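Long-range contacts in putative esterase (Bacteroides intestinalis DSM 17393, PDB 5VOL), which acts as a ferulic acid esterase of carbohydrate esterase family 1, probably cleaving ester-linked groups from arabinoxylan: residues Tyr108-Leu117 with Tyr148-Phe156; Ser139-Asn147 with Val159-Ser167. All coordinates share one frame; numbering follows the deposited sequence.

Interaction 1. Residues Tyr108-Leu117 with Tyr148-Phe156; sequences YETFFYTEFL and YGQRHSDMF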
loop_
_atom_site.group_PDB
_atom_site.type_symbol
_atom_site.label_atom_id
_atom_site.label_comp_id
_atom_site.label_asym_id
_atom_site.label_seq_id
_atom_site.Cartn_x
_atom_site.Cartn_y
_atom_site.Cartn_z
ATOM N N TYR C 108 -5.778 -14.960 35.518
ATOM C CA TYR C 108 -5.838 -13.694 34.794
ATOM C C TYR C 108 -7.123 -13.576 33.991
ATOM O O TYR C 108 -7.716 -12.501 33.909
ATOM C CB TYR C 108 -4.614 -13.526 33.877
ATOM C CG TYR C 108 -4.453 -12.105 33.381
ATOM C CD1 TYR C 108 -3.734 -11.171 34.111
ATOM C CD2 TYR C 108 -5.056 -11.689 32.196
ATOM C CE1 TYR C 108 -3.592 -9.869 33.664
ATOM C CE2 TYR C 108 -4.926 -10.388 31.745
ATOM C CZ TYR C 108 -4.193 -9.484 32.478
ATOM O OH TYR C 108 -4.059 -8.189 32.032
ATOM N N GLU C 109 -7.576 -14.674 33.409
ATOM C CA GLU C 109 -8.781 -14.615 32.594
ATOM C C GLU C 109 -9.990 -14.268 33.467
ATOM O O GLU C 109 -10.874 -13.485 33.074
ATOM C CB GLU C 109 -8.998 -15.940 31.862
ATOM C CG GLU C 109 -10.114 -15.910 30.806
ATOM C CD GLU C 109 -10.056 -17.101 29.867
ATOM O OE1 GLU C 109 -8.936 -17.571 29.590
ATOM O OE2 GLU C 109 -11.122 -17.579 29.408
ATOM N N THR C 110 -10.028 -14.837 34.670
ATOM C CA THR C 110 -11.126 -14.550 35.576
ATOM C C THR C 110 -11.078 -13.077 35.960
ATOM O O THR C 110 -12.114 -12.421 36.061
ATOM C CB THR C 110 -11.068 -15.445 36.857
ATOM O OG1 THR C 110 -11.241 -16.815 36.482
ATOM C CG2 THR C 110 -12.155 -15.049 37.830
ATOM N N PHE C 111 -9.867 -12.554 36.152
ATOM C CA PHE C 111 -9.696 -11.123 36.395
ATOM C C PHE C 111 -10.220 -10.317 35.194
ATOM O O PHE C 111 -10.916 -9.313 35.354
ATOM C CB PHE C 111 -8.224 -10.781 36.651
ATOM C CG PHE C 111 -7.839 -9.381 36.219
ATOM C CD1 PHE C 111 -8.265 -8.277 36.937
ATOM C CD2 PHE C 111 -7.062 -9.180 35.087
ATOM C CE1 PHE C 111 -7.920 -6.999 36.542
ATOM C CE2 PHE C 111 -6.694 -7.914 34.693
ATOM C CZ PHE C 111 -7.132 -6.814 35.407
ATOM N N PHE C 112 -9.862 -10.760 33.994
ATOM C CA PHE C 112 -10.222 -10.025 32.775
ATOM C C PHE C 112 -11.743 -9.895 32.639
ATOM O O PHE C 112 -12.276 -8.799 32.469
ATOM C CB PHE C 112 -9.639 -10.714 31.539
ATOM C CG PHE C 112 -9.889 -9.958 30.261
ATOM C CD1 PHE C 112 -11.057 -10.162 29.541
ATOM C CD2 PHE C 112 -8.969 -9.028 29.803
ATOM C CE1 PHE C 112 -11.303 -9.455 28.353
ATOM C CE2 PHE C 112 -9.199 -8.309 28.624
ATOM C CZ PHE C 112 -10.369 -8.523 27.902
ATOM N N TYR C 113 -12.438 -11.020 32.738
ATOM C CA TYR C 113 -13.884 -11.061 32.496
ATOM C C TYR C 113 -14.789 -10.671 33.658
ATOM O O TYR C 113 -15.918 -10.229 33.417
ATOM C CB TYR C 113 -14.287 -12.454 32.026
ATOM C CG TYR C 113 -13.815 -12.663 30.626
ATOM C CD1 TYR C 113 -14.485 -12.068 29.556
ATOM C CD2 TYR C 113 -12.670 -13.391 30.368
ATOM C CE1 TYR C 113 -14.030 -12.223 28.255
ATOM C CE2 TYR C 113 -12.209 -13.550 29.077
ATOM C CZ TYR C 113 -12.893 -12.964 28.027
ATOM O OH TYR C 113 -12.425 -13.129 26.748
ATOM N N THR C 114 -14.332 -10.827 34.905
ATOM C CA THR C 114 -15.243 -10.530 36.018
ATOM C C THR C 114 -14.884 -9.231 36.707
ATOM O O THR C 114 -15.696 -8.691 37.450
ATOM C CB THR C 114 -15.272 -11.656 37.086
ATOM O OG1 THR C 114 -14.015 -11.700 37.762
ATOM C CG2 THR C 114 -15.552 -13.019 36.444
ATOM N N GLU C 115 -13.674 -8.727 36.475
ATOM C CA GLU C 115 -13.242 -7.477 37.111
ATOM C C GLU C 115 -12.854 -6.387 36.094
ATOM O O GLU C 115 -13.362 -5.261 36.142
ATOM C CB GLU C 115 -12.059 -7.729 38.046
ATOM C CG GLU C 115 -12.368 -8.580 39.281
ATOM C CD GLU C 115 -11.151 -8.749 40.179
ATOM O OE1 GLU C 115 -10.054 -9.053 39.659
ATOM O OE2 GLU C 115 -11.285 -8.566 41.409
ATOM N N PHE C 116 -11.935 -6.716 35.190
ATOM C CA PHE C 116 -11.384 -5.700 34.287
ATOM C C PHE C 116 -12.425 -5.203 33.292
ATOM O O PHE C 116 -12.680 -4.009 33.215
ATOM C CB PHE C 116 -10.162 -6.239 33.540
ATOM C CG PHE C 116 -9.429 -5.191 32.737
ATOM C CD1 PHE C 116 -8.785 -4.146 33.367
ATOM C CD2 PHE C 116 -9.386 -5.261 31.349
ATOM C CE1 PHE C 116 -8.096 -3.180 32.635
ATOM C CE2 PHE C 116 -8.701 -4.297 30.600
ATOM C CZ PHE C 116 -8.059 -3.255 31.243
ATOM N N LEU C 117 -13.031 -6.121 32.547
ATOM C CA LEU C 117 -13.965 -5.734 31.484
ATOM C C LEU C 117 -15.162 -4.925 32.013
ATOM O O LEU C 117 -15.478 -3.870 31.473
ATOM C CB LEU C 117 -14.429 -6.979 30.724
ATOM C CG LEU C 117 -15.239 -6.759 29.448
ATOM C CD1 LEU C 117 -14.926 -7.838 28.436
ATOM C CD2 LEU C 117 -16.735 -6.749 29.768
ATOM N N TYR C 148 -9.373 -16.264 23.452
ATOM C CA TYR C 148 -10.512 -15.567 24.044
ATOM C C TYR C 148 -11.688 -15.559 23.069
ATOM O O TYR C 148 -12.853 -15.768 23.452
ATOM C CB TYR C 148 -10.166 -14.123 24.411
ATOM C CG TYR C 148 -9.484 -13.889 25.747
ATOM C CD1 TYR C 148 -8.947 -14.932 26.491
ATOM C CD2 TYR C 148 -9.384 -12.598 26.262
ATOM C CE1 TYR C 148 -8.314 -14.682 27.739
ATOM C CE2 TYR C 148 -8.765 -12.341 27.480
ATOM C CZ TYR C 148 -8.238 -13.378 28.218
ATOM O OH TYR C 148 -7.621 -13.072 29.419
ATOM N N GLY C 149 -11.382 -15.286 21.803
ATOM C CA GLY C 149 -12.418 -15.240 20.785
ATOM C C GLY C 149 -12.998 -16.622 20.563
ATOM O O GLY C 149 -14.186 -16.774 20.291
ATOM N N GLN C 150 -12.154 -17.637 20.700
ATOM C CA GLN C 150 -12.571 -19.015 20.512
ATOM C C GLN C 150 -13.496 -19.484 21.650
ATOM O O GLN C 150 -14.528 -20.120 21.406
ATOM C CB GLN C 150 -11.341 -19.918 20.412
ATOM C CG GLN C 150 -10.564 -19.805 19.092
ATOM C CD GLN C 150 -9.332 -20.698 19.072
ATOM O OE1 GLN C 150 -8.691 -20.897 20.104
ATOM N NE2 GLN C 150 -9.003 -21.250 17.899
ATOM N N ARG C 151 -13.137 -19.164 22.890
ATOM C CA ARG C 151 -13.900 -19.670 24.032
ATOM C C ARG C 151 -14.946 -18.660 24.521
ATOM O O ARG C 151 -15.820 -19.003 25.315
ATOM C CB ARG C 151 -12.945 -20.078 25.178
ATOM C CG ARG C 151 -12.239 -21.420 24.935
ATOM C CD ARG C 151 -11.333 -21.892 26.096
ATOM N NE ARG C 151 -10.191 -21.008 26.290
ATOM C CZ ARG C 151 -10.154 -20.040 27.200
ATOM N NH1 ARG C 151 -11.184 -19.861 28.012
ATOM N NH2 ARG C 151 -9.079 -19.263 27.309
ATOM N N HIS C 152 -14.880 -17.423 24.033
ATOM C CA HIS C 152 -15.866 -16.411 24.405
ATOM C C HIS C 152 -16.485 -15.732 23.187
ATOM O O HIS C 152 -16.600 -14.503 23.143
ATOM C CB HIS C 152 -15.246 -15.359 25.310
ATOM C CG HIS C 152 -14.726 -15.915 26.598
ATOM N ND1 HIS C 152 -15.528 -16.100 27.705
ATOM C CD2 HIS C 152 -13.491 -16.341 26.953
ATOM C CE1 HIS C 152 -14.806 -16.608 28.689
ATOM N NE2 HIS C 152 -13.567 -16.765 28.263
ATOM N N SER C 153 -16.905 -16.541 22.221
ATOM C CA SER C 153 -17.477 -16.022 20.981
ATOM C C SER C 153 -18.743 -15.195 21.235
ATOM O O SER C 153 -19.134 -14.374 20.396
ATOM C CB SER C 153 -17.764 -17.168 20.022
ATOM O OG SER C 153 -18.718 -18.064 20.558
ATOM N N ASP C 154 -19.370 -15.370 22.396
ATOM C CA ASP C 154 -20.536 -14.551 22.732
ATOM C C ASP C 154 -20.124 -13.158 23.201
ATOM O O ASP C 154 -20.971 -12.294 23.426
ATOM C CB ASP C 154 -21.417 -15.237 23.797
ATOM C CG ASP C 154 -20.689 -15.475 25.121
ATOM O OD1 ASP C 154 -19.446 -15.620 25.135
ATOM O OD2 ASP C 154 -21.377 -15.540 26.164
ATOM N N MET C 155 -18.820 -12.928 23.339
ATOM C CA MET C 155 -18.337 -11.629 23.806
ATOM C C MET C 155 -17.696 -10.785 22.693
ATOM O O MET C 155 -17.639 -9.572 22.805
ATOM C CB MET C 155 -17.331 -11.817 24.943
ATOM C CG MET C 155 -17.915 -12.470 26.222
ATOM S SD MET C 155 -19.057 -11.369 27.065
ATOM C CE MET C 155 -17.964 -10.149 27.786
ATOM N N PHE C 156 -17.194 -11.424 21.641
ATOM C CA PHE C 156 -16.438 -10.702 20.609
ATOM C C PHE C 156 -16.966 -10.912 19.194
ATOM O O PHE C 156 -17.265 -12.038 18.797
ATOM C CB PHE C 156 -14.967 -11.119 20.652
ATOM C CG PHE C 156 -14.334 -10.935 21.996
ATOM C CD1 PHE C 156 -13.895 -9.682 22.399
ATOM C CD2 PHE C 156 -14.191 -12.010 22.862
ATOM C CE1 PHE C 156 -13.317 -9.499 23.645
ATOM C CE2 PHE C 156 -13.609 -11.836 24.118
ATOM C CZ PHE C 156 -13.171 -10.579 24.507
#
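The phenol oxygen of Tyr113 is buried without a polar partner, pressed into aromatic carbon: its OH lies 3.1 Å from CD2 of Tyr148 and 3.2 Å from CE2 of Phe156. With CG of Tyr113 anti to its carbonyl carbon (chi1 -73°), the ring presents its edge to the face of Tyr148, while Phe156 approaches the hydroxyl with its own edge. His152 stacks on one face of Tyr113, ring centroids 4.1 Å apart, and Phe112 covers the opposite face. Tyr148 in turn points an edge at Phe112, its CE2 lying over the middle of that ring and 3.8 Å from CD1 of Phe112. Beside this cluster the extended Glu109 side chain receives three N-H groups. Arg151 meets it end-on in a two-nitrogen salt bridge, NH1 to Glu109 OE2 at 2.7 Å and NH2 to Glu109 OE1 at 2.8 Å, the two planes only 28° apart. Glu109 OE2 also accepts from His152 NE2 on its anti side, 26° out of the carboxylate plane. The three bonds should limit the carboxylate's rotation, while bond and stack together hold the imidazole. Tyr148 OH bonds to Tyr100 O. Met155 CE lies at the edge of the Tyr113 ring and touches Leu117 CD1, 3.9 Å away. The arrangement joins helix 108-123 to the C-terminal end of helix 140-151 and the turn after it, both touching strand 133-138 in this alpha/beta-hydrolase fold.

Interaction 2. Residues Ser139-Asn147 with Val159-Ser167; sequences SMGGGGATN and VYAMSALMS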
loop_
_atom_site.group_PDB
_atom_site.type_symbol
_atom_site.label_atom_id
_atom_site.label_comp_id
_atom_site.label_asym_id
_atom_site.label_seq_id
_atom_site.Cartn_x
_atom_site.Cartn_y
_atom_site.Cartn_z
ATOM N N SER C 139 1.909 -11.488 19.350
ATOM C CA SER C 139 2.645 -12.580 19.992
ATOM C C SER C 139 1.807 -13.315 21.032
ATOM O O SER C 139 0.774 -13.899 20.704
ATOM C CB SER C 139 3.918 -12.043 20.637
ATOM O OG SER C 139 4.914 -13.041 20.676
ATOM N N MET C 140 2.276 -13.314 22.283
ATOM C CA MET C 140 1.495 -13.862 23.387
ATOM C C MET C 140 0.098 -13.260 23.396
ATOM O O MET C 140 -0.891 -13.967 23.593
ATOM C CB MET C 140 2.188 -13.600 24.734
ATOM C CG MET C 140 1.475 -14.163 25.960
ATOM S SD MET C 140 2.412 -13.858 27.492
ATOM C CE MET C 140 1.999 -12.156 27.860
ATOM N N GLY C 141 0.028 -11.946 23.199
ATOM C CA GLY C 141 -1.243 -11.239 23.114
ATOM C C GLY C 141 -2.114 -11.642 21.928
ATOM O O GLY C 141 -3.339 -11.557 22.003
ATOM N N GLY C 142 -1.484 -12.079 20.839
ATOM C CA GLY C 142 -2.195 -12.604 19.685
ATOM C C GLY C 142 -2.824 -13.953 19.987
ATOM O O GLY C 142 -3.920 -14.256 19.521
ATOM N N GLY C 143 -2.125 -14.780 20.763
ATOM C CA GLY C 143 -2.689 -16.055 21.170
ATOM C C GLY C 143 -3.806 -15.834 22.173
ATOM O O GLY C 143 -4.840 -16.498 22.124
ATOM N N GLY C 144 -3.597 -14.893 23.088
ATOM C CA GLY C 144 -4.623 -14.521 24.041
ATOM C C GLY C 144 -5.896 -14.053 23.345
ATOM O O GLY C 144 -7.004 -14.474 23.677
ATOM N N ALA C 145 -5.730 -13.173 22.370
ATOM C CA ALA C 145 -6.860 -12.637 21.626
ATOM C C ALA C 145 -7.632 -13.759 20.925
ATOM O O ALA C 145 -8.845 -13.836 20.999
ATOM C CB ALA C 145 -6.365 -11.590 20.614
ATOM N N THR C 146 -6.903 -14.638 20.260
ATOM C CA THR C 146 -7.503 -15.702 19.482
ATOM C C THR C 146 -8.265 -16.695 20.368
ATOM O O THR C 146 -9.410 -17.031 20.075
ATOM C CB THR C 146 -6.425 -16.436 18.663
ATOM O OG1 THR C 146 -5.845 -15.529 17.712
ATOM C CG2 THR C 146 -7.015 -17.606 17.911
ATOM N N ASN C 147 -7.648 -17.152 21.458
ATOM C CA ASN C 147 -8.302 -18.149 22.307
ATOM C C ASN C 147 -9.468 -17.540 23.090
ATOM O O ASN C 147 -10.461 -18.212 23.334
ATOM C CB ASN C 147 -7.287 -18.818 23.260
ATOM C CG ASN C 147 -7.830 -20.105 23.891
ATOM O OD1 ASN C 147 -7.777 -20.270 25.105
ATOM N ND2 ASN C 147 -8.368 -21.011 23.067
ATOM N N VAL C 159 -11.699 -10.812 15.827
ATOM C CA VAL C 159 -10.359 -11.052 16.360
ATOM C C VAL C 159 -9.298 -10.717 15.306
ATOM O O VAL C 159 -9.369 -11.198 14.180
ATOM C CB VAL C 159 -10.172 -12.523 16.799
ATOM C CG1 VAL C 159 -8.729 -12.769 17.277
ATOM C CG2 VAL C 159 -11.177 -12.897 17.901
ATOM N N TYR C 160 -8.315 -9.902 15.680
ATOM C CA TYR C 160 -7.186 -9.614 14.798
ATOM C C TYR C 160 -5.912 -10.096 15.494
ATOM O O TYR C 160 -5.458 -9.487 16.448
ATOM C CB TYR C 160 -7.085 -8.118 14.484
ATOM C CG TYR C 160 -6.131 -7.789 13.354
ATOM C CD1 TYR C 160 -4.752 -7.838 13.534
ATOM C CD2 TYR C 160 -6.617 -7.418 12.103
ATOM C CE1 TYR C 160 -3.870 -7.535 12.482
ATOM C CE2 TYR C 160 -5.754 -7.114 11.047
ATOM C CZ TYR C 160 -4.388 -7.175 11.242
ATOM O OH TYR C 160 -3.552 -6.867 10.194
ATOM N N ALA C 161 -5.340 -11.177 14.992
ATOM C CA ALA C 161 -4.197 -11.836 15.614
ATOM C C ALA C 161 -2.883 -11.481 14.907
ATOM O O ALA C 161 -2.705 -11.867 13.756
ATOM C CB ALA C 161 -4.414 -13.342 15.583
ATOM N N MET C 162 -1.973 -10.764 15.582
ATOM C CA MET C 162 -0.690 -10.359 14.978
ATOM C C MET C 162 0.462 -11.228 15.443
ATOM O O MET C 162 0.704 -11.300 16.647
ATOM C CB MET C 162 -0.331 -8.912 15.331
ATOM C CG MET C 162 -1.443 -7.890 15.170
ATOM S SD MET C 162 -0.919 -6.369 15.976
ATOM C CE MET C 162 -2.392 -5.387 15.743
ATOM N N SER C 163 1.176 -11.848 14.501
ATOM C CA SER C 163 2.356 -12.653 14.816
ATOM C C SER C 163 2.074 -13.558 16.014
ATOM O O SER C 163 2.870 -13.614 16.960
ATOM C CB SER C 163 3.546 -11.750 15.118
ATOM O OG SER C 163 3.653 -10.686 14.182
ATOM N N ALA C 164 0.924 -14.226 15.984
ATOM C CA ALA C 164 0.302 -14.740 17.205
ATOM C C ALA C 164 0.973 -15.997 17.733
ATOM O O ALA C 164 1.444 -16.824 16.967
ATOM C CB ALA C 164 -1.178 -15.012 16.969
ATOM N N LEU C 165 1.004 -16.129 19.054
ATOM C CA LEU C 165 1.445 -17.375 19.680
ATOM C C LEU C 165 0.270 -18.352 19.688
ATOM O O LEU C 165 -0.381 -18.541 20.713
ATOM C CB LEU C 165 1.950 -17.119 21.094
ATOM C CG LEU C 165 2.545 -18.286 21.889
ATOM C CD1 LEU C 165 3.878 -18.728 21.275
ATOM C CD2 LEU C 165 2.721 -17.884 23.358
ATOM N N MET C 166 -0.026 -18.927 18.523
ATOM C CA MET C 166 -1.183 -19.805 18.358
ATOM C C MET C 166 -0.957 -21.114 19.111
ATOM O O MET C 166 -1.895 -21.764 19.555
ATOM C CB MET C 166 -1.431 -20.089 16.878
ATOM C CG MET C 166 -1.878 -18.865 16.068
ATOM S SD MET C 166 -3.308 -18.027 16.792
ATOM C CE MET C 166 -3.875 -17.044 15.371
ATOM N N SER C 167 0.308 -21.503 19.191
ATOM C CA SER C 167 0.754 -22.644 19.986
ATOM C C SER C 167 2.259 -22.515 20.116
ATOM O O SER C 167 2.856 -21.668 19.455
ATOM C CB SER C 167 0.374 -23.981 19.336
ATOM O OG SER C 167 0.978 -24.139 18.059
#
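Gly142 and Gly143 let the loop after strand 159-162 come nearly onto the helix backbone: the CA atoms of Gly142 and Ala164 are 4.1 Å apart. Ala164 CB rests 3.6 Å from the carbonyl carbon of Gly142, and Gly143 CA makes a CA-H...O contact with Leu165 O. Two backbone hydrogen bonds tie Ser139 to the same loop. Its N-H reaches Met162 O almost head-on, with a C=O...N angle of 167°. Ser139 O takes Leu165 N at 2.8 Å from well above the carbonyl plane, and accepts Gly143 N as well. Ser139 is thus held by backbone bonds on both its N and its O, in a strained conformation of positive phi (55°), consistent with a nucleophile elbow; its side chain sets off away from the loop, and OG bonds to His252 NE2, probably within a Ser-His-Asp triad completed by Asp223. Toward the other end of the helix the backbones separate, with the CA atoms of Thr146 and Val159 6.3 Å apart, and side chains fill the gap. Thr146 turns OG1 back beside its own backbone N (chi1 -64°) to bond Gly142 O, and Thr146 OG1 lies 3.4 Å from both Ala161 CB and Met166 CE. Met166, bent at chi2, crosses Thr146 at about a right angle. Val159 CG1 rests on the helix backbone, 3.9 Å from Thr146 CA. The more open margin is at Ser139 and Leu165, both partly exposed; a bound isopropanol lies about 4 Å from the Leu165 side chain. The contact is the return half of the beta-alpha-beta unit 133-138, 140-151, 158-162: the helix runs nearly antiparallel to strand 159-162, which lies between strands 133-138 and 214-218, while helices 195-200 and 226-238 close over Thr146 and Met166.

Both contacts are largely buried and share helix 140-151: interaction 2 uses its N-terminal part, interaction 1 its C-terminal end and the turn beyond. They meet where Gly149 CA packs on Val159 CG2, 3.9 Å away, although their centres are 14 Å apart. Interaction 2, nearer the middle of the chain, is a matter of backbone: glycines, small side chains and main-chain bonds bring helix and loop close behind the probable nucleophile. Interaction 1, which joins helix 108-123 to the end of helix 140-151 and the turn after it, away from the calcium sites, instead relies on large rings and a charged pair. Asn147, on the shared helix, bonds through OD1 to Arg151 NH2.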